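Local coordinates for protein UDP-4-amino-4,6-dideoxy-N-acetyl-beta-L-altrosamine transaminase (Helicobacter pylori, PDB 2FNU) that transfers an amino group, with the help of pyridoxal phosphate, to a UDP-linked 4-keto sugar in the second step of making pseudaminic acid, which decorates flagellin, at residues Lys13-Ala18 with Gly239-Lys244; Leu61-Asn66 with Glu202-Phe207; Glu76-Pro81 with Lys123-Val128; Ala113-Ile118 with Cys144-Leu149; Glu136-Gln141 with Ser161-Lys166. One frame throughout, in Å; residues are numbered along the deposited sequence.

From the N terminus, helix 13-23 comes first among these contacts: interaction 1 sets it against helix 233-244 and closes a long loop in which the other four contacts nest. Within it, interaction 2 joins helix 56-66 to helix 198-208 and encloses interactions 3, 4 and 5. Interaction 3 pairs neighbouring strands 76-79 and 122-128 of the seven-stranded mixed sheet. Interaction 4 crosses it, tying the loop before strand 122-128 to the end of helix 137-146, and touches it through Ile78 and Ile125. Interaction 5 follows interaction 3 in series but crosses interaction 4, bringing the hairpin 162-167 onto the start of that same helix 137-146.

Interaction 1 (Lys13-Ala18 with Gly239-Lys244); sequences KEDKKA and GLSQLK
An antiparallel helix pair joins helix 13-23 to helix 233-244, their short segments crossing at 158° with axes 8.9 Å apart. The two backbones come nearest at Asp15 and Ser241, where a small serine leaves room for a buried carboxylate. Asp15 turns its CG beside its backbone N, which points both oxygens at the neighbouring helix. Ser241, with OG anti to its backbone N, donates to Asp15 OD1 on the anti lone pair at 2.6 Å. Gln242 bends at chi2 (-99°), so its side chain crosses that of Asp15 at about a right angle, the amide and carboxylate planes 68° apart. Gln242 NE2 donates to Asp15 OD2 at 2.9 Å, from above the carboxylate plane. Asp12 N also bonds OD2 and Lys245 forms a salt bridge with OD1, so each oxygen has two partners, probably stabilising the charge. Gln242 also bonds Cys10 O and Thr186 N, and its side chain lies about 8 Å from that of Lys183, which carries the cofactor in the resting enzyme but not here. Ala18, with only a methyl, lets the helices stay close, its CB 4.1 Å from Ser241 CB. A water donates to Ser241 O at 2.7 Å and to Glu14 OE1 at 3.2 Å.

Interaction 2 (Leu61-Asn66 with Glu202-Phe207); sequences LTLYRN and EKMKLF
Phe207 holds its CG anti to the backbone N (chi1 -170°), which sends the ring out from helix 198-208 against helix 56-66, while Arg65 folds at chi2 and chi3 to bring its guanidinium back to the ring's edge. The two helices pack at 125° beside the large sheet, Met204 also resting on strands 49-53 and 191-195. The guanidinium and ring planes stand almost perpendicular, so the ring presents an edge to the guanidinium face, with Phe207 CZ 3.8 Å from Arg65 NH1. At another part of the edge Thr62 OG1 comes within 3.4 Å of Phe207 CD1; this hydroxyl is satisfied by Ser58 O. The methyl of Thr62, anti to its backbone N, rests instead on Met204, CG2 to CB 3.6 Å. Met204 is flexible enough to lay its SD alongside Leu63, 3.9 Å from Leu63 CA. On the solvent side Lys203, bent at chi3, brings NZ to Asn66 O at 3.1 Å, on a lone pair. Two waters join the ammonium to Asn66 O and Arg65 O. A positive charge there is probably favourable against the carbonyl-rich C-terminal end of helix 56-66, while Arg65 answers its own charge in a salt bridge to Glu93 of the second subunit; the Phe207 ring stays buried, its edge toward that guanidinium and the steeply tilted Asn66 amide over one face.

Interaction 3 (Glu76-Pro81 with Lys123-Val128); sequences EIITTP and KAIVSV
Ile77, on one face of the central sheet of this aminotransferase, shows how neighbouring parallel strands 76-79 and 122-128 fit together. Ile77 CB lies 3.9 Å from Ala124 O, and its CG1 then runs to 4.0 Å from Ala124 CB, a methyl small enough to admit it. CD1 continues over the same methyl, whereas the other branch, Ile77 CG2, meets both Ala124 O and Val126 CG2, 3.7 Å from the latter. Such beta-branched residues suit an extended strand and fill the sheet's face. The backbones are laced in the parallel manner: Lys123 N donates to Glu76 O, Ile78 N to Ala124 O at 3.0 Å, and Val126 N to Ile78 O at 2.8 Å. Ile78 and Ile125 pair on the opposite face. Thr79 places OG1 anti to its backbone N (chi1 -170°) and donates to Val126 O at 2.8 Å, from 27° above the carbonyl plane. Thr80 sets its methyl CG2 against Val128 CG2, 3.5 Å away, while its hydroxyl bonds to Ile82 N. The Thr79 hydroxyl thus extends the pairing to Val126 O; beyond it the strands meet through methyls alone, and the apolar Val128 touches the bound PMP cofactor.

Interaction 4 (Ala113-Ile118 with Cys144-Leu149); sequences ALEKLI and CKKHSL
The imidazole of His147 has Ile118 CD1 over one face and Glu115 OE2 at its edge. Ile118 CD1 lies 3.9 Å from the His147 ring centroid, a CH-pi contact displaced toward the rim near CD2, while the other branch, CG2, leans on the ND1 side of the ring. At the edge the N-H of His147 NE2 points straight at Glu115 OE2, 2.7 Å away and with an angle of 179°. The carboxylate stands perpendicular to the ring; the bond lies in the imidazole plane but meets OE2 from above the carboxylate plane. Glu115 OE2 also takes a salt bridge from Lys146 NZ at 2.7 Å, on its syn lone pair. Glu115 and Lys146 both stretch out extended to meet, and a water links NZ to the other oxygen, OE1. Two donors on one oxygen probably keep Glu115 ionised. Further in, Ile118 and Leu149 meet tip to tip, CD1 to CD1 at 3.8 Å. Leu149 reaches this spot because a Schellman motif ends the helix: Ser148 takes a positive phi, and Leu149 N bonds to Cys144 O, Ser148 N to Lys145 O. The polar cluster therefore sits at the surface, over a largely apolar floor where Ile118 rests on Leu143 of helix 137-146 and Ile78 of strand 76-79, and Leu149 on Thr122 and Ile125 of strand 122-128.

Interaction 5 (Glu136-Gln141 with Ser161-Lys166); sequences EVESVQ and SEYQNK
Ser161 opens 161-166 with its hydroxyl bound to Gly132 O and Ser282 N, and Glu162 leads on to Tyr163, the residue that carries most of the contact. With CG anti to its backbone N (chi1 173°), Tyr163 lays its ring flat over Val137, whose CB stands 3.9 Å from the Tyr163 centroid and only 6° off the ring normal, a CH-pi contact that suits a compact beta-branched side chain. Gln164 folds its CG against the opposite face, so the ring is held between two aliphatic groups. Tyr163 OH reaches a water at 2.8 Å. That water donates to Glu136 OE2 and accepts from Ser139 N at 3.0 Å, so a backbone amide of the helix's first turn is satisfied through it. Glu136 holds the N-cap position and bends at chi2 to bring its carboxylate there. Gln164 takes a positive phi as the first turn residue, Asn165 another, which asparagine tolerates well; Asp279 holds both amides. Lys166 closes the turn: Lys166 N donates to Tyr163 O at 3.0 Å, and Lys166 O accepts from Tyr163 N at 2.8 Å. This is a two-residue type I' beta hairpin, docked by one aromatic ring on the N-terminal turn of helix 137-146.

Interaction 1 (Lys13-Ala18 with Gly239-Lys244)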
# COMPACT_ATOMS: atom_id res chain seq x y z
N LYS B 13 -17.21 7.45 -18.77
CA LYS B 13 -16.35 7.10 -19.92
C LYS B 13 -15.00 7.81 -19.93
O LYS B 13 -14.01 7.25 -20.43
CB LYS B 13 -17.11 7.28 -21.25
CG LYS B 13 -17.60 8.70 -21.55
CD LYS B 13 -16.60 9.49 -22.40
CE LYS B 13 -17.14 10.87 -22.78
NZ LYS B 13 -18.35 10.78 -23.64
N GLU B 14 -14.94 9.03 -19.42
CA GLU B 14 -13.68 9.77 -19.38
C GLU B 14 -12.72 9.08 -18.42
O GLU B 14 -11.51 9.00 -18.69
CB GLU B 14 -13.91 11.23 -18.97
CG GLU B 14 -14.52 12.13 -20.05
CD GLU B 14 -14.52 13.60 -19.65
OE1 GLU B 14 -13.80 13.97 -18.69
OE2 GLU B 14 -15.25 14.40 -20.30
N ASP B 15 -13.25 8.60 -17.29
CA ASP B 15 -12.43 7.88 -16.31
C ASP B 15 -11.83 6.63 -16.96
O ASP B 15 -10.64 6.33 -16.80
CB ASP B 15 -13.25 7.46 -15.09
CG ASP B 15 -13.81 8.64 -14.31
OD1 ASP B 15 -13.19 9.73 -14.28
OD2 ASP B 15 -14.91 8.46 -13.73
N LYS B 16 -12.68 5.88 -17.67
CA LYS B 16 -12.24 4.63 -18.30
C LYS B 16 -11.22 4.88 -19.40
O LYS B 16 -10.22 4.16 -19.50
CB LYS B 16 -13.46 3.84 -18.80
CG LYS B 16 -14.43 3.55 -17.66
CD LYS B 16 -15.76 2.95 -18.14
CE LYS B 16 -16.75 2.82 -16.99
NZ LYS B 16 -18.07 2.31 -17.43
N LYS B 17 -11.43 5.93 -20.20
CA LYS B 17 -10.45 6.38 -21.20
C LYS B 17 -9.10 6.72 -20.56
O LYS B 17 -8.04 6.36 -21.09
CB LYS B 17 -10.97 7.61 -21.95
CG LYS B 17 -10.06 8.10 -23.07
CD LYS B 17 -10.74 9.21 -23.87
CE LYS B 17 -9.91 9.63 -25.08
NZ LYS B 17 -10.09 8.70 -26.23
N ALA B 18 -9.15 7.44 -19.44
CA ALA B 18 -7.93 7.85 -18.75
C ALA B 18 -7.11 6.65 -18.32
O ALA B 18 -5.90 6.64 -18.48
CB ALA B 18 -8.27 8.73 -17.55
N GLY B 239 -7.73 9.03 -10.50
CA GLY B 239 -7.91 10.13 -9.54
C GLY B 239 -8.03 11.50 -10.16
O GLY B 239 -8.90 12.29 -9.77
N LEU B 240 -7.15 11.79 -11.12
CA LEU B 240 -7.16 13.07 -11.84
C LEU B 240 -8.49 13.26 -12.55
O LEU B 240 -9.09 14.34 -12.48
CB LEU B 240 -6.06 13.10 -12.90
CG LEU B 240 -4.72 13.79 -12.69
CD1 LEU B 240 -3.86 13.47 -13.91
CD2 LEU B 240 -4.91 15.28 -12.53
N SER B 241 -8.97 12.21 -13.21
CA SER B 241 -10.20 12.29 -14.00
C SER B 241 -11.41 12.47 -13.09
O SER B 241 -12.31 13.28 -13.38
CB SER B 241 -10.34 11.03 -14.87
OG SER B 241 -11.49 11.14 -15.70
N GLN B 242 -11.43 11.74 -11.98
CA GLN B 242 -12.49 11.91 -10.99
C GLN B 242 -12.46 13.30 -10.34
O GLN B 242 -13.51 13.93 -10.14
CB GLN B 242 -12.33 10.82 -9.91
CG GLN B 242 -12.76 9.43 -10.39
CD GLN B 242 -14.15 9.09 -9.92
OE1 GLN B 242 -14.40 8.99 -8.71
NE2 GLN B 242 -15.09 8.93 -10.87
N LEU B 243 -11.27 13.79 -10.01
CA LEU B 243 -11.13 15.09 -9.34
C LEU B 243 -11.68 16.21 -10.21
O LEU B 243 -12.27 17.16 -9.69
CB LEU B 243 -9.67 15.37 -8.96
CG LEU B 243 -9.43 16.67 -8.20
CD1 LEU B 243 -10.15 16.69 -6.86
CD2 LEU B 243 -7.94 16.83 -8.01
N LYS B 244 -11.51 16.09 -11.53
CA LYS B 244 -12.01 17.12 -12.46
C LYS B 244 -13.53 17.30 -12.35
O LYS B 244 -14.05 18.37 -12.69
CB LYS B 244 -11.64 16.78 -13.90
CG LYS B 244 -10.20 17.11 -14.24
CD LYS B 244 -9.78 16.56 -15.61
CE LYS B 244 -8.33 16.96 -15.91
NZ LYS B 244 -7.62 16.10 -16.90
O HOH W 1 -13.82 14.03 -15.50

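Interaction 2 (Leu61-Asn66 with Glu202-Phe207)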
# COMPACT_ATOMS: atom_id res chain seq x y z
N LEU B 61 -0.38 6.52 8.59
CA LEU B 61 0.84 6.03 9.23
C LEU B 61 2.00 6.97 8.89
O LEU B 61 2.80 7.34 9.76
CB LEU B 61 1.21 4.64 8.74
CG LEU B 61 2.55 4.10 9.27
CD1 LEU B 61 2.44 3.84 10.79
CD2 LEU B 61 2.95 2.82 8.55
N THR B 62 2.09 7.35 7.62
CA THR B 62 3.19 8.23 7.19
C THR B 62 3.14 9.58 7.91
O THR B 62 4.17 10.10 8.35
CB THR B 62 3.12 8.42 5.67
OG1 THR B 62 3.27 7.13 5.06
CG2 THR B 62 4.25 9.34 5.17
N LEU B 63 1.94 10.14 8.04
CA LEU B 63 1.77 11.39 8.78
C LEU B 63 2.14 11.21 10.27
O LEU B 63 2.91 12.02 10.83
CB LEU B 63 0.33 11.91 8.64
CG LEU B 63 0.03 13.15 9.50
CD1 LEU B 63 0.99 14.32 9.19
CD2 LEU B 63 -1.43 13.55 9.20
N TYR B 64 1.59 10.18 10.91
CA TYR B 64 1.81 10.02 12.35
C TYR B 64 3.28 9.77 12.67
O TYR B 64 3.76 10.21 13.73
CB TYR B 64 1.00 8.84 12.87
CG TYR B 64 -0.52 9.01 12.88
CD1 TYR B 64 -1.34 7.89 13.01
CD2 TYR B 64 -1.13 10.27 12.79
CE1 TYR B 64 -2.73 8.00 13.07
CE2 TYR B 64 -2.52 10.41 12.84
CZ TYR B 64 -3.32 9.25 12.99
OH TYR B 64 -4.70 9.33 13.05
N ARG B 65 3.98 9.07 11.78
CA ARG B 65 5.38 8.74 12.02
C ARG B 65 6.29 9.94 11.80
O ARG B 65 7.39 10.01 12.36
CB ARG B 65 5.84 7.59 11.09
CG ARG B 65 5.34 6.20 11.53
CD ARG B 65 6.11 5.64 12.75
NE ARG B 65 7.54 5.50 12.46
CZ ARG B 65 8.07 4.49 11.77
NH1 ARG B 65 7.32 3.48 11.33
NH2 ARG B 65 9.38 4.50 11.53
N ASN B 66 5.84 10.88 10.97
CA ASN B 66 6.74 11.94 10.50
C ASN B 66 6.46 13.35 10.99
O ASN B 66 7.33 14.22 10.88
CB ASN B 66 6.84 11.92 8.96
CG ASN B 66 7.56 10.69 8.45
OD1 ASN B 66 6.94 9.71 8.02
ND2 ASN B 66 8.88 10.73 8.50
N GLU B 202 8.46 16.86 2.56
CA GLU B 202 9.64 16.16 2.07
C GLU B 202 9.95 14.90 2.90
O GLU B 202 10.39 13.89 2.34
CB GLU B 202 10.86 17.09 2.01
CG GLU B 202 10.67 18.31 1.10
CD GLU B 202 10.52 17.97 -0.38
OE1 GLU B 202 10.83 16.84 -0.80
OE2 GLU B 202 10.05 18.86 -1.13
N LYS B 203 9.71 14.95 4.21
CA LYS B 203 9.95 13.76 5.07
C LYS B 203 8.98 12.63 4.70
O LYS B 203 9.38 11.45 4.59
CB LYS B 203 9.75 14.08 6.54
CG LYS B 203 10.95 14.67 7.24
CD LYS B 203 10.64 14.97 8.70
CE LYS B 203 10.50 13.71 9.54
NZ LYS B 203 10.41 13.99 11.03
N MET B 204 7.71 12.98 4.52
CA MET B 204 6.70 11.99 4.13
C MET B 204 6.96 11.39 2.75
O MET B 204 6.72 10.20 2.52
CB MET B 204 5.32 12.62 4.18
CG MET B 204 4.91 12.99 5.61
SD MET B 204 3.17 13.50 5.75
CE MET B 204 3.13 14.94 4.65
N LYS B 205 7.46 12.22 1.84
CA LYS B 205 7.75 11.78 0.49
C LYS B 205 8.81 10.68 0.47
O LYS B 205 8.64 9.67 -0.22
CB LYS B 205 8.17 12.99 -0.36
CG LYS B 205 8.35 12.72 -1.84
CD LYS B 205 8.74 14.04 -2.54
CE LYS B 205 8.84 13.88 -4.03
NZ LYS B 205 8.92 15.23 -4.67
N LEU B 206 9.87 10.85 1.25
CA LEU B 206 10.88 9.80 1.35
C LEU B 206 10.32 8.55 2.02
O LEU B 206 10.62 7.42 1.59
CB LEU B 206 12.11 10.31 2.09
CG LEU B 206 12.91 11.36 1.32
CD1 LEU B 206 13.77 12.13 2.29
CD2 LEU B 206 13.74 10.68 0.23
N PHE B 207 9.51 8.75 3.06
CA PHE B 207 8.95 7.61 3.83
C PHE B 207 8.06 6.74 2.95
O PHE B 207 7.97 5.52 3.15
CB PHE B 207 8.17 8.15 5.01
CG PHE B 207 7.74 7.11 6.02
CD1 PHE B 207 6.47 6.53 5.96
CD2 PHE B 207 8.59 6.76 7.09
CE1 PHE B 207 6.05 5.61 6.94
CE2 PHE B 207 8.20 5.85 8.05
CZ PHE B 207 6.93 5.27 7.97
O HOH W 2 9.80 11.71 12.62
O HOH W 3 8.99 16.26 11.43

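Interaction 3 (Glu76-Pro81 with Lys123-Val128)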
# COMPACT_ATOMS: atom_id res chain seq x y z
N GLU B 76 0.85 10.73 24.14
CA GLU B 76 -0.61 10.69 24.06
C GLU B 76 -1.15 11.57 22.94
O GLU B 76 -0.68 12.70 22.75
CB GLU B 76 -1.24 11.10 25.39
CG GLU B 76 -0.95 10.10 26.50
CD GLU B 76 -1.61 10.44 27.83
OE1 GLU B 76 -1.27 9.75 28.82
OE2 GLU B 76 -2.45 11.35 27.90
N ILE B 77 -2.13 11.05 22.19
CA ILE B 77 -2.79 11.83 21.16
C ILE B 77 -4.28 11.75 21.38
O ILE B 77 -4.83 10.66 21.47
CB ILE B 77 -2.39 11.37 19.74
CG1 ILE B 77 -0.94 11.81 19.46
CG2 ILE B 77 -3.35 11.93 18.68
CD1 ILE B 77 -0.39 11.52 18.07
N ILE B 78 -4.92 12.92 21.49
CA ILE B 78 -6.36 12.96 21.70
C ILE B 78 -7.03 12.75 20.37
O ILE B 78 -6.64 13.33 19.36
CB ILE B 78 -6.77 14.33 22.28
CG1 ILE B 78 -6.21 14.49 23.69
CG2 ILE B 78 -8.27 14.46 22.33
CD1 ILE B 78 -6.21 15.95 24.16
N THR B 79 -8.08 11.92 20.37
CA THR B 79 -8.83 11.68 19.13
C THR B 79 -10.27 11.29 19.42
O THR B 79 -10.71 11.30 20.57
CB THR B 79 -8.09 10.64 18.22
OG1 THR B 79 -8.71 10.61 16.93
CG2 THR B 79 -8.10 9.26 18.86
N THR B 80 -11.01 10.97 18.37
CA THR B 80 -12.42 10.61 18.51
C THR B 80 -12.61 9.09 18.48
O THR B 80 -11.92 8.39 17.72
CB THR B 80 -13.26 11.21 17.37
OG1 THR B 80 -14.63 10.76 17.49
CG2 THR B 80 -12.69 10.85 15.97
N PRO B 81 -13.55 8.59 19.30
CA PRO B 81 -13.86 7.16 19.23
C PRO B 81 -14.82 6.83 18.08
O PRO B 81 -15.03 5.65 17.81
CB PRO B 81 -14.55 6.90 20.58
CG PRO B 81 -15.26 8.19 20.89
CD PRO B 81 -14.33 9.28 20.34
N LYS B 123 0.62 15.14 22.75
CA LYS B 123 1.44 15.53 21.60
C LYS B 123 0.62 16.19 20.48
O LYS B 123 1.10 17.08 19.78
CB LYS B 123 2.16 14.29 21.05
CG LYS B 123 3.11 14.59 19.92
CD LYS B 123 4.32 15.39 20.40
CE LYS B 123 5.24 15.71 19.24
NZ LYS B 123 6.46 16.46 19.66
N ALA B 124 -0.62 15.74 20.30
CA ALA B 124 -1.42 16.19 19.17
C ALA B 124 -2.88 15.90 19.41
O ALA B 124 -3.22 15.15 20.34
CB ALA B 124 -0.97 15.46 17.87
N ILE B 125 -3.72 16.49 18.56
CA ILE B 125 -5.14 16.13 18.51
C ILE B 125 -5.44 15.68 17.07
O ILE B 125 -5.06 16.38 16.13
CB ILE B 125 -6.05 17.32 18.90
CG1 ILE B 125 -5.71 17.78 20.33
CG2 ILE B 125 -7.54 16.95 18.76
CD1 ILE B 125 -6.56 18.95 20.83
N VAL B 126 -6.09 14.52 16.92
CA VAL B 126 -6.52 14.06 15.58
C VAL B 126 -8.05 14.08 15.54
O VAL B 126 -8.70 13.30 16.23
CB VAL B 126 -6.03 12.62 15.27
CG1 VAL B 126 -6.63 12.13 13.93
CG2 VAL B 126 -4.51 12.56 15.25
N SER B 127 -8.61 14.99 14.74
CA SER B 127 -10.06 15.04 14.54
C SER B 127 -10.43 14.31 13.24
O SER B 127 -9.56 14.05 12.40
CB SER B 127 -10.55 16.50 14.47
OG SER B 127 -9.88 17.21 13.44
N VAL B 128 -11.72 14.02 13.11
CA VAL B 128 -12.27 13.37 11.91
C VAL B 128 -13.50 14.16 11.46
O VAL B 128 -14.37 14.50 12.27
CB VAL B 128 -12.73 11.94 12.26
CG1 VAL B 128 -13.49 11.29 11.08
CG2 VAL B 128 -11.51 11.10 12.64

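Interaction 4 (Ala113-Ile118 with Cys144-Leu149)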
# COMPACT_ATOMS: atom_id res chain seq x y z
N ALA B 113 -14.81 19.68 24.77
CA ALA B 113 -14.46 18.64 25.73
C ALA B 113 -13.04 18.10 25.55
O ALA B 113 -12.73 17.01 26.01
CB ALA B 113 -15.49 17.50 25.66
N LEU B 114 -12.19 18.88 24.88
CA LEU B 114 -10.82 18.46 24.58
C LEU B 114 -9.81 18.97 25.60
O LEU B 114 -8.87 18.26 25.94
CB LEU B 114 -10.38 18.94 23.19
CG LEU B 114 -11.24 18.56 21.99
CD1 LEU B 114 -10.69 19.24 20.74
CD2 LEU B 114 -11.21 17.04 21.84
N GLU B 115 -9.98 20.21 26.04
CA GLU B 115 -8.95 20.82 26.89
C GLU B 115 -8.75 20.04 28.18
O GLU B 115 -7.62 19.90 28.66
CB GLU B 115 -9.26 22.31 27.15
CG GLU B 115 -8.10 23.06 27.84
CD GLU B 115 -8.11 24.56 27.55
OE1 GLU B 115 -9.18 25.09 27.16
OE2 GLU B 115 -7.05 25.19 27.68
N LYS B 116 -9.83 19.47 28.72
CA LYS B 116 -9.72 18.72 29.97
C LYS B 116 -8.84 17.48 29.85
O LYS B 116 -8.43 16.92 30.86
CB LYS B 116 -11.10 18.36 30.51
CG LYS B 116 -11.92 17.42 29.62
CD LYS B 116 -13.21 17.06 30.36
CE LYS B 116 -14.14 16.24 29.51
NZ LYS B 116 -15.48 16.16 30.19
N LEU B 117 -8.57 17.05 28.61
CA LEU B 117 -7.82 15.82 28.36
C LEU B 117 -6.33 16.06 28.18
O LEU B 117 -5.55 15.11 28.11
CB LEU B 117 -8.35 15.13 27.11
CG LEU B 117 -9.82 14.75 27.15
CD1 LEU B 117 -10.23 14.24 25.77
CD2 LEU B 117 -10.11 13.71 28.21
N ILE B 118 -5.95 17.34 28.09
CA ILE B 118 -4.57 17.70 27.82
C ILE B 118 -3.73 17.62 29.09
O ILE B 118 -4.16 18.07 30.17
CB ILE B 118 -4.49 19.10 27.19
CG1 ILE B 118 -5.25 19.11 25.86
CG2 ILE B 118 -3.03 19.52 26.97
CD1 ILE B 118 -5.40 20.49 25.18
N CYS B 144 -4.87 23.86 19.99
CA CYS B 144 -3.60 23.22 19.72
C CYS B 144 -2.45 24.22 19.80
O CYS B 144 -1.39 23.92 20.35
CB CYS B 144 -3.63 22.55 18.34
SG CYS B 144 -4.60 20.99 18.33
N LYS B 145 -2.66 25.43 19.28
CA LYS B 145 -1.63 26.47 19.36
C LYS B 145 -1.39 26.79 20.84
O LYS B 145 -0.24 26.86 21.29
CB LYS B 145 -2.06 27.72 18.60
CG LYS B 145 -1.00 28.80 18.54
CD LYS B 145 -1.42 29.92 17.61
CE LYS B 145 -0.30 30.95 17.48
NZ LYS B 145 -0.66 32.01 16.49
N LYS B 146 -2.47 26.94 21.61
CA LYS B 146 -2.35 27.29 23.03
C LYS B 146 -1.48 26.28 23.77
O LYS B 146 -0.64 26.66 24.60
CB LYS B 146 -3.75 27.39 23.67
CG LYS B 146 -3.75 27.61 25.19
CD LYS B 146 -5.18 27.61 25.74
CE LYS B 146 -5.17 27.88 27.24
NZ LYS B 146 -6.55 27.89 27.79
N HIS B 147 -1.66 24.99 23.48
CA HIS B 147 -1.02 23.90 24.23
C HIS B 147 0.18 23.27 23.51
O HIS B 147 0.68 22.23 23.93
CB HIS B 147 -2.07 22.86 24.61
CG HIS B 147 -3.00 23.33 25.69
ND1 HIS B 147 -2.64 23.33 27.02
CD2 HIS B 147 -4.25 23.84 25.63
CE1 HIS B 147 -3.64 23.79 27.74
NE2 HIS B 147 -4.63 24.13 26.92
N SER B 148 0.65 23.93 22.46
CA SER B 148 1.82 23.47 21.69
C SER B 148 1.63 22.04 21.19
O SER B 148 2.55 21.22 21.29
CB SER B 148 3.10 23.59 22.52
OG SER B 148 3.31 24.94 22.90
N LEU B 149 0.43 21.76 20.70
CA LEU B 149 0.12 20.45 20.11
C LEU B 149 -0.02 20.60 18.61
O LEU B 149 -0.39 21.67 18.12
CB LEU B 149 -1.22 19.93 20.64
CG LEU B 149 -1.48 20.01 22.14
CD1 LEU B 149 -2.89 19.52 22.47
CD2 LEU B 149 -0.43 19.22 22.89
O HOH W 4 -8.78 27.47 25.68

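Interaction 5 (Glu136-Gln141 with Ser161-Lys166)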
# COMPACT_ATOMS: atom_id res chain seq x y z
N GLU B 136 -15.17 21.72 14.12
CA GLU B 136 -15.05 23.14 14.46
C GLU B 136 -13.59 23.55 14.43
O GLU B 136 -12.88 23.59 15.46
CB GLU B 136 -15.72 23.41 15.82
CG GLU B 136 -17.23 23.46 15.71
CD GLU B 136 -17.68 24.57 14.78
OE1 GLU B 136 -18.41 24.28 13.81
OE2 GLU B 136 -17.25 25.73 14.98
N VAL B 137 -13.13 23.84 13.22
CA VAL B 137 -11.72 24.01 12.94
C VAL B 137 -11.05 25.14 13.76
O VAL B 137 -9.95 24.95 14.27
CB VAL B 137 -11.50 24.19 11.41
CG1 VAL B 137 -10.20 24.93 11.12
CG2 VAL B 137 -11.55 22.82 10.70
N GLU B 138 -11.71 26.29 13.85
CA GLU B 138 -11.05 27.43 14.52
C GLU B 138 -10.80 27.13 15.99
O GLU B 138 -9.72 27.39 16.52
CB GLU B 138 -11.89 28.69 14.37
CG GLU B 138 -11.13 29.96 14.77
CD GLU B 138 -11.83 31.23 14.32
OE1 GLU B 138 -11.65 32.27 15.00
OE2 GLU B 138 -12.55 31.20 13.29
N SER B 139 -11.80 26.53 16.63
CA SER B 139 -11.67 26.12 18.02
C SER B 139 -10.48 25.19 18.25
O SER B 139 -9.68 25.39 19.17
CB SER B 139 -12.98 25.48 18.48
OG SER B 139 -12.89 25.12 19.84
N VAL B 140 -10.36 24.16 17.40
CA VAL B 140 -9.31 23.16 17.56
C VAL B 140 -7.92 23.76 17.25
O VAL B 140 -6.93 23.44 17.94
CB VAL B 140 -9.59 21.91 16.69
CG1 VAL B 140 -8.46 20.89 16.82
CG2 VAL B 140 -10.94 21.27 17.08
N GLN B 141 -7.84 24.59 16.20
CA GLN B 141 -6.59 25.29 15.86
C GLN B 141 -6.06 26.09 17.06
O GLN B 141 -4.89 25.99 17.44
CB GLN B 141 -6.82 26.27 14.71
CG GLN B 141 -6.93 25.65 13.31
CD GLN B 141 -7.21 26.70 12.25
OE1 GLN B 141 -7.90 27.71 12.51
NE2 GLN B 141 -6.70 26.46 11.03
N SER B 161 -15.49 19.16 1.07
CA SER B 161 -16.17 19.82 2.19
C SER B 161 -15.52 21.16 2.51
O SER B 161 -14.34 21.36 2.23
CB SER B 161 -16.13 18.93 3.44
OG SER B 161 -16.80 17.70 3.18
N GLU B 162 -16.33 22.04 3.13
CA GLU B 162 -15.89 23.41 3.46
C GLU B 162 -16.11 23.76 4.93
O GLU B 162 -16.95 23.17 5.63
CB GLU B 162 -16.63 24.42 2.59
CG GLU B 162 -16.27 24.27 1.12
CD GLU B 162 -16.99 25.25 0.19
OE1 GLU B 162 -17.71 26.16 0.66
OE2 GLU B 162 -16.84 25.08 -1.04
N TYR B 163 -15.35 24.75 5.38
CA TYR B 163 -15.56 25.37 6.68
C TYR B 163 -15.42 26.86 6.41
O TYR B 163 -14.40 27.31 5.87
CB TYR B 163 -14.51 24.89 7.66
CG TYR B 163 -14.55 25.60 9.00
CD1 TYR B 163 -13.74 26.71 9.24
CD2 TYR B 163 -15.38 25.16 10.02
CE1 TYR B 163 -13.76 27.37 10.47
CE2 TYR B 163 -15.41 25.82 11.27
CZ TYR B 163 -14.59 26.92 11.46
OH TYR B 163 -14.59 27.58 12.68
N GLN B 164 -16.46 27.62 6.74
CA GLN B 164 -16.47 29.06 6.49
C GLN B 164 -16.05 29.37 5.03
O GLN B 164 -15.22 30.23 4.76
CB GLN B 164 -15.65 29.81 7.54
CG GLN B 164 -16.30 29.72 8.93
CD GLN B 164 -15.48 30.35 10.04
OE1 GLN B 164 -14.45 30.99 9.79
NE2 GLN B 164 -15.93 30.17 11.28
N ASN B 165 -16.67 28.64 4.10
CA ASN B 165 -16.46 28.86 2.67
C ASN B 165 -15.06 28.57 2.15
O ASN B 165 -14.67 29.02 1.07
CB ASN B 165 -16.90 30.28 2.25
CG ASN B 165 -18.32 30.56 2.65
OD1 ASN B 165 -18.56 31.34 3.57
ND2 ASN B 165 -19.26 29.88 2.03
N LYS B 166 -14.30 27.79 2.93
CA LYS B 166 -12.95 27.39 2.54
C LYS B 166 -12.84 25.87 2.58
O LYS B 166 -13.31 25.22 3.51
CB LYS B 166 -11.94 28.00 3.51
CG LYS B 166 -11.91 29.54 3.39
CD LYS B 166 -11.12 30.24 4.48
CE LYS B 166 -11.79 30.09 5.83
NZ LYS B 166 -11.19 31.00 6.88
O HOH W 5 -14.54 26.67 15.35